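Local structure of methionine gamma-lyase (Trichomonas vaginalis, 1E5E) at residues D184-S189 with A207-N212; P190-P195 with M305-S310; S85-I90 with C109-T114. The protein belongs to the Cys/Met metabolism family of PLP-dependent enzymes, with an aminotransferase-like fold in an assembly of four subunits. One frame throughout, in Å; residues are numbered along the deposited sequence. Where two conformers were deposited one is given.

Contact 1 (D184-S189 with A207-N212). With PPJ (N-(hydroxy{3-hydroxy-2-methyl-5-[(phosphonooxy)methyl]pyridin-4-yl}methyl)norvaline), chain C.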
loop_
_atom_site.group_PDB
_atom_site.type_symbol
_atom_site.label_atom_id
_atom_site.label_comp_id
_atom_site.label_asym_id
_atom_site.label_seq_id
_atom_site.Cartn_x
_atom_site.Cartn_y
_atom_site.Cartn_z
ATOM N N ASP A 184 -29.076 -9.389 -3.052
ATOM C CA ASP A 184 -27.604 -9.408 -3.203
ATOM C C ASP A 184 -27.332 -9.192 -4.687
ATOM O O ASP A 184 -27.607 -10.035 -5.548
ATOM C CB ASP A 184 -26.996 -10.674 -2.621
ATOM C CG ASP A 184 -25.498 -10.810 -2.845
ATOM O OD1 ASP A 184 -24.928 -10.090 -3.686
ATOM O OD2 ASP A 184 -24.899 -11.728 -2.240
ATOM N N ASN A 185 -26.857 -7.998 -5.027
ATOM C CA ASN A 185 -26.676 -7.496 -6.379
ATOM C C ASN A 185 -25.269 -7.637 -6.907
ATOM O O ASN A 185 -24.917 -6.969 -7.884
ATOM C CB ASN A 185 -27.114 -6.010 -6.415
ATOM C CG ASN A 185 -27.411 -5.479 -7.807
ATOM O OD1 ASN A 185 -27.914 -6.242 -8.651
ATOM N ND2 ASN A 185 -27.079 -4.216 -8.120
ATOM N N THR A 186 -24.488 -8.527 -6.309
ATOM C CA THR A 186 -23.106 -8.765 -6.683
ATOM C C THR A 186 -22.919 -9.153 -8.144
ATOM O O THR A 186 -22.090 -8.573 -8.805
ATOM C CB THR A 186 -22.545 -9.942 -5.848
ATOM O OG1 THR A 186 -22.597 -9.633 -4.453
ATOM C CG2 THR A 186 -21.100 -10.240 -6.227
ATOM N N PHE A 187 -23.659 -10.142 -8.621
ATOM C CA PHE A 187 -23.541 -10.615 -10.007
ATOM C C PHE A 187 -23.886 -9.535 -10.989
ATOM O O PHE A 187 -23.253 -9.528 -12.046
ATOM C CB PHE A 187 -24.409 -11.847 -10.288
ATOM C CG PHE A 187 -23.761 -13.135 -9.867
ATOM C CD1 PHE A 187 -22.767 -13.164 -8.897
ATOM C CD2 PHE A 187 -24.208 -14.335 -10.390
ATOM C CE1 PHE A 187 -22.169 -14.350 -8.516
ATOM C CE2 PHE A 187 -23.610 -15.534 -10.031
ATOM C CZ PHE A 187 -22.585 -15.545 -9.102
ATOM N N CYS A 188 -24.766 -8.591 -10.652
ATOM C CA CYS A 188 -25.040 -7.549 -11.637
ATOM C C CYS A 188 -24.139 -6.328 -11.563
ATOM O O CYS A 188 -23.724 -5.779 -12.612
ATOM C CB CYS A 188 -26.468 -7.059 -11.428
ATOM S SG CYS A 188 -27.801 -8.178 -11.894
ATOM N N SER A 189 -23.914 -5.822 -10.364
ATOM C CA SER A 189 -23.174 -4.595 -10.074
ATOM C C SER A 189 -24.197 -3.481 -10.300
ATOM O O SER A 189 -25.144 -3.690 -11.044
ATOM C CB SER A 189 -21.893 -4.345 -10.885
ATOM O OG SER A 189 -22.207 -3.618 -12.076
ATOM N N ALA A 207 -18.015 -6.675 -2.809
ATOM C CA ALA A 207 -17.274 -5.731 -3.644
ATOM C C ALA A 207 -15.969 -6.382 -4.106
ATOM O O ALA A 207 -15.377 -6.016 -5.134
ATOM C CB ALA A 207 -17.001 -4.423 -2.890
ATOM N N THR A 208 -15.663 -7.576 -3.581
ATOM C CA THR A 208 -14.588 -8.421 -4.000
ATOM C C THR A 208 -14.698 -8.807 -5.478
ATOM O O THR A 208 -13.699 -9.209 -6.110
ATOM C CB THR A 208 -14.634 -9.757 -3.221
ATOM O OG1 THR A 208 -14.790 -9.451 -1.831
ATOM C CG2 THR A 208 -13.439 -10.663 -3.506
ATOM N N LYS A 209 -15.903 -8.751 -6.029
ATOM C CA LYS A 209 -16.120 -9.176 -7.399
ATOM C C LYS A 209 -16.037 -8.026 -8.367
ATOM O O LYS A 209 -14.946 -7.435 -8.434
ATOM C CB LYS A 209 -17.449 -9.953 -7.500
ATOM C CG LYS A 209 -17.706 -10.902 -6.339
ATOM C CD LYS A 209 -16.515 -11.775 -6.052
ATOM C CE LYS A 209 -16.781 -12.919 -5.091
ATOM N NZ LYS A 209 -15.477 -13.462 -4.614
ATOM N N TYR A 210 -17.067 -7.750 -9.169
ATOM C CA TYR A 210 -16.991 -6.769 -10.230
ATOM C C TYR A 210 -16.624 -5.346 -9.813
ATOM O O TYR A 210 -15.889 -4.676 -10.516
ATOM C CB TYR A 210 -18.355 -6.676 -10.960
ATOM C CG TYR A 210 -18.622 -7.922 -11.783
ATOM C CD1 TYR A 210 -18.024 -8.133 -13.008
ATOM C CD2 TYR A 210 -19.464 -8.911 -11.308
ATOM C CE1 TYR A 210 -18.273 -9.287 -13.734
ATOM C CE2 TYR A 210 -19.730 -10.076 -12.019
ATOM C CZ TYR A 210 -19.125 -10.257 -13.247
ATOM O OH TYR A 210 -19.382 -11.420 -13.960
ATOM N N ILE A 211 -17.175 -4.825 -8.727
ATOM C CA ILE A 211 -16.995 -3.450 -8.300
ATOM C C ILE A 211 -15.490 -3.120 -8.159
ATOM O O ILE A 211 -15.005 -2.239 -8.878
ATOM C CB ILE A 211 -17.831 -3.118 -7.048
ATOM C CG1 ILE A 211 -19.349 -3.125 -7.382
ATOM C CG2 ILE A 211 -17.436 -1.735 -6.512
ATOM C CD1 ILE A 211 -20.297 -3.109 -6.196
ATOM N N ASN A 212 -14.731 -3.861 -7.391
ATOM C CA ASN A 212 -13.288 -3.720 -7.326
ATOM C C ASN A 212 -12.732 -4.181 -8.668
ATOM O O ASN A 212 -11.937 -3.452 -9.250
ATOM C CB ASN A 212 -12.675 -4.526 -6.199
ATOM C CG ASN A 212 -11.157 -4.326 -6.195
ATOM O OD1 ASN A 212 -10.770 -3.156 -6.069
ATOM N ND2 ASN A 212 -10.427 -5.421 -6.395
HETATM N N1 PPJ C . -22.468 -12.708 -2.215
HETATM C C2 PPJ C . -22.249 -13.307 -3.404
HETATM C C6 PPJ C . -21.596 -12.871 -1.179
HETATM C C2A PPJ C . -23.231 -13.574 -4.372
HETATM C C3 PPJ C . -20.997 -13.938 -3.554
HETATM O O3 PPJ C . -20.861 -14.627 -4.655
HETATM C C4 PPJ C . -20.010 -13.927 -2.563
HETATM C C4A PPJ C . -18.782 -14.607 -2.822
HETATM C C5 PPJ C . -20.316 -13.436 -1.294
HETATM N N PPJ C . -18.663 -15.628 -3.692
HETATM C C5A PPJ C . -19.354 -13.214 -0.257
HETATM O OP4 PPJ C . -18.626 -12.192 -0.566
HETATM P P PPJ C . -17.162 -12.263 0.058
HETATM O OP1 PPJ C . -16.484 -10.879 -0.350
HETATM O OP2 PPJ C . -16.410 -13.488 -0.546
HETATM O OP3 PPJ C . -17.201 -12.395 1.644
HETATM C CA PPJ C . -17.488 -16.233 -4.025
HETATM C CB PPJ C . -16.496 -16.617 -3.011
HETATM C C PPJ C . -17.636 -17.247 -5.019
HETATM C CG PPJ C . -16.744 -17.697 -2.022
HETATM C CD PPJ C . -16.046 -18.898 -2.456
HETATM O O PPJ C . -18.825 -17.519 -5.420
HETATM O OXT PPJ C . -16.660 -17.545 -5.836
#
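Thr186 and Lys209 meet side chain to side chain, beside the bound PPJ. Lys209 was deposited in two conformers, and one is described. Its CB lies 3.9 Å from Thr186 CG2. Its CG is 3.5 Å from the same Thr186 CG2, a closeness that is doubtful because it belongs to one conformer. The chain then bends (chi2 -49°) and leaves Thr186 behind for the ligand. CE stands 3.5 Å from PPJ C4A. At the tip, NZ is near PPJ CA and hydrogen-bonds to Ser338 OG and to Tyr56 OH of the second subunit.

The other contacts are made by backbone and ring. Thr186 O lies near the plane of the Tyr210 ring, 3.6 Å from CD2 at its edge. Phe187 O approaches the same ring obliquely at CE2. Ser189 CB rests on the CB of Tyr210. The far end of that tyrosine is held by Ser310, through a hydrogen bond at its hydroxyl.

Each segment also supplies a polar group to PPJ. Asp184 OD2 lies 2.6 Å from PPJ N1. The other carboxylate oxygen, OD1, closes an Asx turn by accepting from Thr186 N at 3.1 Å (N-H...O 158°), with the donor nearly in line with the CG-OD1 bond. This bond holds OD1 in place, and OD2 is directed at PPJ N1. Thr208 OG1 donates to PPJ OP1 at 2.7 Å.

No hydrogen bond links the two segments. They meet through van der Waals contacts and through the ligand both touch. An aspartate beside the pyridine nitrogen is a hallmark of the aminotransferase-like PLP enzymes. A carboxylate oxygen so close to N1 is consistent with a protonated ring nitrogen, which would draw electrons toward that side of the ring.

Contact 2 (P190-P195 with M305-S310). Unlike the reference sequence in segment 305-310: Tyr308 (reference Ser). With SO4 (sulfate ion), chain D.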
loop_
_atom_site.group_PDB
_atom_site.type_symbol
_atom_site.label_atom_id
_atom_site.label_comp_id
_atom_site.label_asym_id
_atom_site.label_seq_id
_atom_site.Cartn_x
_atom_site.Cartn_y
_atom_site.Cartn_z
ATOM N N PRO A 190 -23.938 -2.270 -9.815
ATOM C CA PRO A 190 -24.807 -1.137 -9.969
ATOM C C PRO A 190 -24.866 -0.686 -11.419
ATOM O O PRO A 190 -25.762 0.097 -11.768
ATOM C CB PRO A 190 -24.207 -0.010 -9.100
ATOM C CG PRO A 190 -23.256 -0.688 -8.168
ATOM C CD PRO A 190 -22.825 -1.973 -8.861
ATOM N N MET A 191 -23.997 -1.206 -12.294
ATOM C CA MET A 191 -24.051 -0.792 -13.678
ATOM C C MET A 191 -25.166 -1.553 -14.380
ATOM O O MET A 191 -25.549 -1.088 -15.436
ATOM C CB MET A 191 -22.793 -1.140 -14.455
ATOM C CG MET A 191 -21.557 -0.327 -14.232
ATOM S SD MET A 191 -21.848 1.458 -14.377
ATOM C CE MET A 191 -21.942 1.785 -12.629
ATOM N N ILE A 192 -25.588 -2.690 -13.851
ATOM C CA ILE A 192 -26.526 -3.505 -14.629
ATOM C C ILE A 192 -27.910 -3.370 -13.995
ATOM O O ILE A 192 -28.909 -3.282 -14.685
ATOM C CB ILE A 192 -26.035 -4.962 -14.703
ATOM C CG1 ILE A 192 -24.870 -5.064 -15.721
ATOM C CG2 ILE A 192 -27.163 -5.920 -15.059
ATOM C CD1 ILE A 192 -24.276 -6.442 -15.894
ATOM N N THR A 193 -27.937 -3.393 -12.679
ATOM C CA THR A 193 -29.195 -3.297 -11.959
ATOM C C THR A 193 -29.142 -2.405 -10.740
ATOM O O THR A 193 -28.190 -2.458 -9.966
ATOM C CB THR A 193 -29.610 -4.713 -11.461
ATOM O OG1 THR A 193 -29.876 -5.571 -12.600
ATOM C CG2 THR A 193 -30.932 -4.636 -10.708
ATOM N N ASN A 194 -30.198 -1.671 -10.499
ATOM C CA ASN A 194 -30.401 -0.920 -9.254
ATOM C C ASN A 194 -31.660 -1.526 -8.638
ATOM O O ASN A 194 -32.803 -1.118 -8.904
ATOM C CB ASN A 194 -30.617 0.571 -9.519
ATOM C CG ASN A 194 -29.359 1.261 -10.011
ATOM O OD1 ASN A 194 -29.411 2.308 -10.675
ATOM N ND2 ASN A 194 -28.163 0.730 -9.738
ATOM N N PRO A 195 -31.539 -2.548 -7.799
ATOM C CA PRO A 195 -32.684 -3.244 -7.261
ATOM C C PRO A 195 -33.691 -2.366 -6.547
ATOM O O PRO A 195 -34.890 -2.729 -6.631
ATOM C CB PRO A 195 -32.117 -4.345 -6.373
ATOM C CG PRO A 195 -30.686 -4.499 -6.863
ATOM C CD PRO A 195 -30.249 -3.175 -7.390
ATOM N N MET A 305 -32.093 -5.927 -15.975
ATOM C CA MET A 305 -30.681 -5.804 -16.296
ATOM C C MET A 305 -30.387 -4.961 -17.516
ATOM O O MET A 305 -30.879 -5.271 -18.607
ATOM C CB MET A 305 -30.130 -7.250 -16.506
ATOM C CG MET A 305 -30.438 -8.150 -15.317
ATOM S SD MET A 305 -29.962 -9.871 -15.514
ATOM C CE MET A 305 -28.175 -9.662 -15.572
ATOM N N ARG A 306 -29.567 -3.928 -17.409
ATOM C CA ARG A 306 -29.231 -3.117 -18.566
ATOM C C ARG A 306 -28.313 -3.899 -19.503
ATOM O O ARG A 306 -28.155 -3.474 -20.658
ATOM C CB ARG A 306 -28.540 -1.814 -18.189
ATOM C CG ARG A 306 -29.247 -1.082 -17.064
ATOM C CD ARG A 306 -28.800 0.388 -16.897
ATOM N NE ARG A 306 -29.730 0.981 -15.912
ATOM C CZ ARG A 306 -29.706 0.781 -14.596
ATOM N NH1 ARG A 306 -28.801 0.056 -13.936
ATOM N NH2 ARG A 306 -30.647 1.380 -13.873
ATOM N N MET A 307 -27.507 -4.826 -18.945
ATOM C CA MET A 307 -26.624 -5.668 -19.734
ATOM C C MET A 307 -26.854 -7.082 -19.199
ATOM O O MET A 307 -27.340 -7.152 -18.065
ATOM C CB MET A 307 -25.127 -5.310 -19.640
ATOM C CG MET A 307 -24.938 -3.981 -20.372
ATOM S SD MET A 307 -23.258 -3.443 -20.515
ATOM C CE MET A 307 -22.878 -2.938 -18.834
ATOM N N TYR A 308 -26.454 -8.117 -19.915
ATOM C CA TYR A 308 -26.739 -9.446 -19.402
ATOM C C TYR A 308 -25.631 -10.031 -18.551
ATOM O O TYR A 308 -25.761 -11.189 -18.134
ATOM C CB TYR A 308 -27.157 -10.376 -20.562
ATOM C CG TYR A 308 -28.508 -9.956 -21.135
ATOM C CD1 TYR A 308 -28.649 -9.479 -22.434
ATOM C CD2 TYR A 308 -29.649 -10.061 -20.353
ATOM C CE1 TYR A 308 -29.898 -9.141 -22.937
ATOM C CE2 TYR A 308 -30.901 -9.715 -20.824
ATOM C CZ TYR A 308 -31.005 -9.270 -22.137
ATOM O OH TYR A 308 -32.247 -8.906 -22.591
ATOM N N GLY A 309 -24.586 -9.255 -18.249
ATOM C CA GLY A 309 -23.611 -9.743 -17.267
ATOM C C GLY A 309 -22.539 -10.637 -17.885
ATOM O O GLY A 309 -22.590 -10.931 -19.074
ATOM N N SER A 310 -21.579 -11.058 -17.064
ATOM C CA SER A 310 -20.495 -11.854 -17.637
ATOM C C SER A 310 -20.428 -13.216 -16.977
ATOM O O SER A 310 -19.485 -13.919 -17.320
ATOM C CB SER A 310 -19.191 -11.059 -17.578
ATOM O OG SER A 310 -18.607 -11.174 -16.287
HETATM S S SO4 D . -32.519 -8.421 -26.085
HETATM O O1 SO4 D . -31.585 -8.506 -27.258
HETATM O O2 SO4 D . -32.591 -9.746 -25.382
HETATM O O3 SO4 D . -33.913 -8.110 -26.609
HETATM O O4 SO4 D . -32.079 -7.309 -25.179
#
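Ile192 O is gripped by the start of segment 305-310. Arg306 N donates to it at 2.9 Å, with an N-H...O angle of 165°, and meets a lone pair in the carbonyl plane. Met305 CA adds a weaker CA-H...O contact at 3.5 Å. The extended Arg306 chain starts beside the same oxygen, with CG 3.3 Å from Ile192 O.

The Ile192 side chain meets segment 305-310 with all its branches. CG2, anti to the backbone N, presses against Met305 CB at 3.6 Å and also meets Met307 O. CG1 packs on Met307 CB at 3.9 Å, in the one of two Met307 conformers described. CD1, at the tip, reaches Gly309 CA at 3.6 Å. The guanidinium of Arg306 passes obliquely by the Asn194 amide, their planes 57° apart, and has a long, weak ion pair with Asp197. Asn194 ND2 hydrogen-bonds to Glu75 OE1. Thr193 OG1 packs beside Met305 and hydrogen-bonds to Gln304 O.

The contact is packing between domains of the aminotransferase-like fold. It sets the loop between strands 180-184 and 202-206 of the large sheet against the lead-in to strand 311-316 of the smaller, C-terminal sheet.

Contact 3 (S85-I90 with C109-T114). With PPJ (N-(hydroxy{3-hydroxy-2-methyl-5-[(phosphonooxy)methyl]pyridin-4-yl}methyl)norvaline), chain C.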
loop_
_atom_site.group_PDB
_atom_site.type_symbol
_atom_site.label_atom_id
_atom_site.label_comp_id
_atom_site.label_asym_id
_atom_site.label_seq_id
_atom_site.Cartn_x
_atom_site.Cartn_y
_atom_site.Cartn_z
ATOM N N SER A 85 -15.790 -7.711 3.902
ATOM C CA SER A 85 -16.090 -8.855 3.078
ATOM C C SER A 85 -17.586 -8.825 2.758
ATOM O O SER A 85 -18.379 -8.226 3.485
ATOM C CB SER A 85 -15.775 -10.234 3.638
ATOM O OG SER A 85 -16.563 -10.476 4.788
ATOM N N GLY A 86 -17.869 -9.408 1.609
ATOM C CA GLY A 86 -19.286 -9.538 1.204
ATOM C C GLY A 86 -20.029 -10.272 2.330
ATOM O O GLY A 86 -21.110 -9.838 2.700
ATOM N N MET A 87 -19.449 -11.333 2.936
ATOM C CA MET A 87 -20.185 -11.982 4.052
ATOM C C MET A 87 -20.445 -11.018 5.196
ATOM O O MET A 87 -21.507 -10.988 5.845
ATOM C CB MET A 87 -19.414 -13.229 4.528
ATOM C CG MET A 87 -19.406 -14.438 3.591
ATOM S SD MET A 87 -21.023 -14.726 2.795
ATOM C CE MET A 87 -22.036 -15.106 4.244
ATOM N N GLY A 88 -19.431 -10.148 5.471
ATOM C CA GLY A 88 -19.613 -9.162 6.549
ATOM C C GLY A 88 -20.733 -8.179 6.255
ATOM O O GLY A 88 -21.364 -7.649 7.169
ATOM N N ALA A 89 -20.921 -7.816 4.982
ATOM C CA ALA A 89 -21.982 -6.928 4.593
ATOM C C ALA A 89 -23.328 -7.647 4.836
ATOM O O ALA A 89 -24.202 -7.043 5.465
ATOM C CB ALA A 89 -21.919 -6.504 3.135
ATOM N N ILE A 90 -23.404 -8.909 4.419
ATOM C CA ILE A 90 -24.628 -9.662 4.644
ATOM C C ILE A 90 -24.921 -9.841 6.145
ATOM O O ILE A 90 -26.037 -9.577 6.623
ATOM C CB ILE A 90 -24.592 -11.021 3.920
ATOM C CG1 ILE A 90 -24.579 -10.811 2.377
ATOM C CG2 ILE A 90 -25.821 -11.843 4.306
ATOM C CD1 ILE A 90 -23.899 -11.961 1.659
ATOM N N CYS A 109 -31.638 -20.739 -3.611
ATOM C CA CYS A 109 -30.396 -20.797 -4.393
ATOM C C CYS A 109 -29.545 -19.569 -4.079
ATOM O O CYS A 109 -29.757 -18.512 -4.716
ATOM C CB CYS A 109 -30.621 -20.893 -5.900
ATOM S SG CYS A 109 -29.089 -21.221 -6.822
ATOM N N LEU A 110 -28.597 -19.711 -3.186
ATOM C CA LEU A 110 -27.711 -18.647 -2.770
ATOM C C LEU A 110 -26.255 -19.128 -2.877
ATOM O O LEU A 110 -25.901 -20.321 -2.951
ATOM C CB LEU A 110 -27.888 -18.356 -1.278
ATOM C CG LEU A 110 -29.257 -18.082 -0.680
ATOM C CD1 LEU A 110 -29.202 -17.885 0.821
ATOM C CD2 LEU A 110 -29.861 -16.846 -1.372
ATOM N N TYR A 111 -25.433 -18.095 -2.781
ATOM C CA TYR A 111 -24.001 -18.395 -2.578
ATOM C C TYR A 111 -23.863 -19.382 -1.429
ATOM O O TYR A 111 -24.458 -19.194 -0.375
ATOM C CB TYR A 111 -23.280 -17.086 -2.266
ATOM C CG TYR A 111 -21.830 -17.288 -1.946
ATOM C CD1 TYR A 111 -21.018 -18.088 -2.759
ATOM C CD2 TYR A 111 -21.264 -16.690 -0.838
ATOM C CE1 TYR A 111 -19.691 -18.265 -2.472
ATOM C CE2 TYR A 111 -19.921 -16.836 -0.537
ATOM C CZ TYR A 111 -19.145 -17.626 -1.356
ATOM O OH TYR A 111 -17.802 -17.750 -1.042
ATOM N N GLY A 112 -22.987 -20.362 -1.552
ATOM C CA GLY A 112 -22.815 -21.331 -0.481
ATOM C C GLY A 112 -22.664 -20.790 0.932
ATOM O O GLY A 112 -23.400 -21.240 1.835
ATOM N N CYS A 113 -21.760 -19.837 1.175
ATOM C CA CYS A 113 -21.547 -19.332 2.525
ATOM C C CYS A 113 -22.740 -18.578 3.046
ATOM O O CYS A 113 -23.001 -18.671 4.249
ATOM C CB CYS A 113 -20.212 -18.527 2.640
ATOM S SG CYS A 113 -18.832 -19.183 1.656
ATOM N N THR A 114 -23.505 -17.855 2.244
ATOM C CA THR A 114 -24.693 -17.208 2.777
ATOM C C THR A 114 -25.726 -18.236 3.265
ATOM O O THR A 114 -26.407 -18.116 4.291
ATOM C CB THR A 114 -25.377 -16.353 1.697
ATOM O OG1 THR A 114 -24.436 -15.574 0.974
ATOM C CG2 THR A 114 -26.417 -15.466 2.366
HETATM N N1 PPJ C . -22.468 -12.708 -2.215
HETATM C C2 PPJ C . -22.249 -13.307 -3.404
HETATM C C6 PPJ C . -21.596 -12.871 -1.179
HETATM C C2A PPJ C . -23.231 -13.574 -4.372
HETATM C C3 PPJ C . -20.997 -13.938 -3.554
HETATM O O3 PPJ C . -20.861 -14.627 -4.655
HETATM C C4 PPJ C . -20.010 -13.927 -2.563
HETATM C C4A PPJ C . -18.782 -14.607 -2.822
HETATM C C5 PPJ C . -20.316 -13.436 -1.294
HETATM N N PPJ C . -18.663 -15.628 -3.692
HETATM C C5A PPJ C . -19.354 -13.214 -0.257
HETATM O OP4 PPJ C . -18.626 -12.192 -0.566
HETATM P P PPJ C . -17.162 -12.263 0.058
HETATM O OP1 PPJ C . -16.484 -10.879 -0.350
HETATM O OP2 PPJ C . -16.410 -13.488 -0.546
HETATM O OP3 PPJ C . -17.201 -12.395 1.644
HETATM C CA PPJ C . -17.488 -16.233 -4.025
HETATM C CB PPJ C . -16.496 -16.617 -3.011
HETATM C C PPJ C . -17.636 -17.247 -5.019
HETATM C CG PPJ C . -16.744 -17.697 -2.022
HETATM C CD PPJ C . -16.046 -18.898 -2.456
HETATM O O PPJ C . -18.825 -17.519 -5.420
HETATM O OXT PPJ C . -16.660 -17.545 -5.836
#
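The phosphate-binding turn at the start of helix 86-97 meets the first turn of helix 112-124 through Met87. Met87 bends at chi2 (-40°) and chi3, curling its end toward the second helix. SD lies at the edge of the Tyr111 ring, 5.2 Å from its centroid and 85° off the normal, a Met-aromatic contact. SD also packs on Cys113 CB (one of two conformers) at 3.9 Å. CE touches Thr114 CA and Cys113 O. Ile90 CD1 reaches Thr114 OG1 at 3.7 Å, the two side chains crossing at about a right angle.

Both segments hold PPJ. Gly86 N donates to PPJ OP1 at 2.8 Å. Met87 N donates to PPJ OP3 at 2.8 Å. Ser85 caps the helix, its OG accepting from Gly88 N at 3.0 Å. The positive end of the helix dipole would be expected to add to the hold on the phosphate. The Tyr111 ring lies face to face with the PPJ pyridine, their planes nearly parallel, with CD2 3.4 Å from PPJ C5. PPJ N lies over the same face, and Cys113 N over the opposite one. In the model, Tyr111 OH is covalently bonded to PPJ CG at 1.4 Å, and it hydrogen-bonds to Arg58 of the second subunit.

Such helix-start amides on the phosphate, with an aromatic ring over the pyridine, are typical of the cofactor site in aminotransferase-like PLP enzymes.

Overall arrangement
From the N terminus, contact 3 comes first. It joins the starts of helices 86-97 and 112-124, closing a loop that holds strand 103-107. Contact 1 opens later, at the end of strand 180-184, and closes just after strand 202-206. Contact 2 starts inside that span and ends far along the chain, at 305-310, so contacts 1 and 2 cross. They touch directly, Asn185 meeting Thr193. Contact 2 ties the loop after strand 180-184 to the lead-in of strand 311-316 in the smaller sheet. Contacts 1 and 3 share PPJ and both reach the second subunit. Contact 2 stays about 13 Å from contact 3 between nearest atoms.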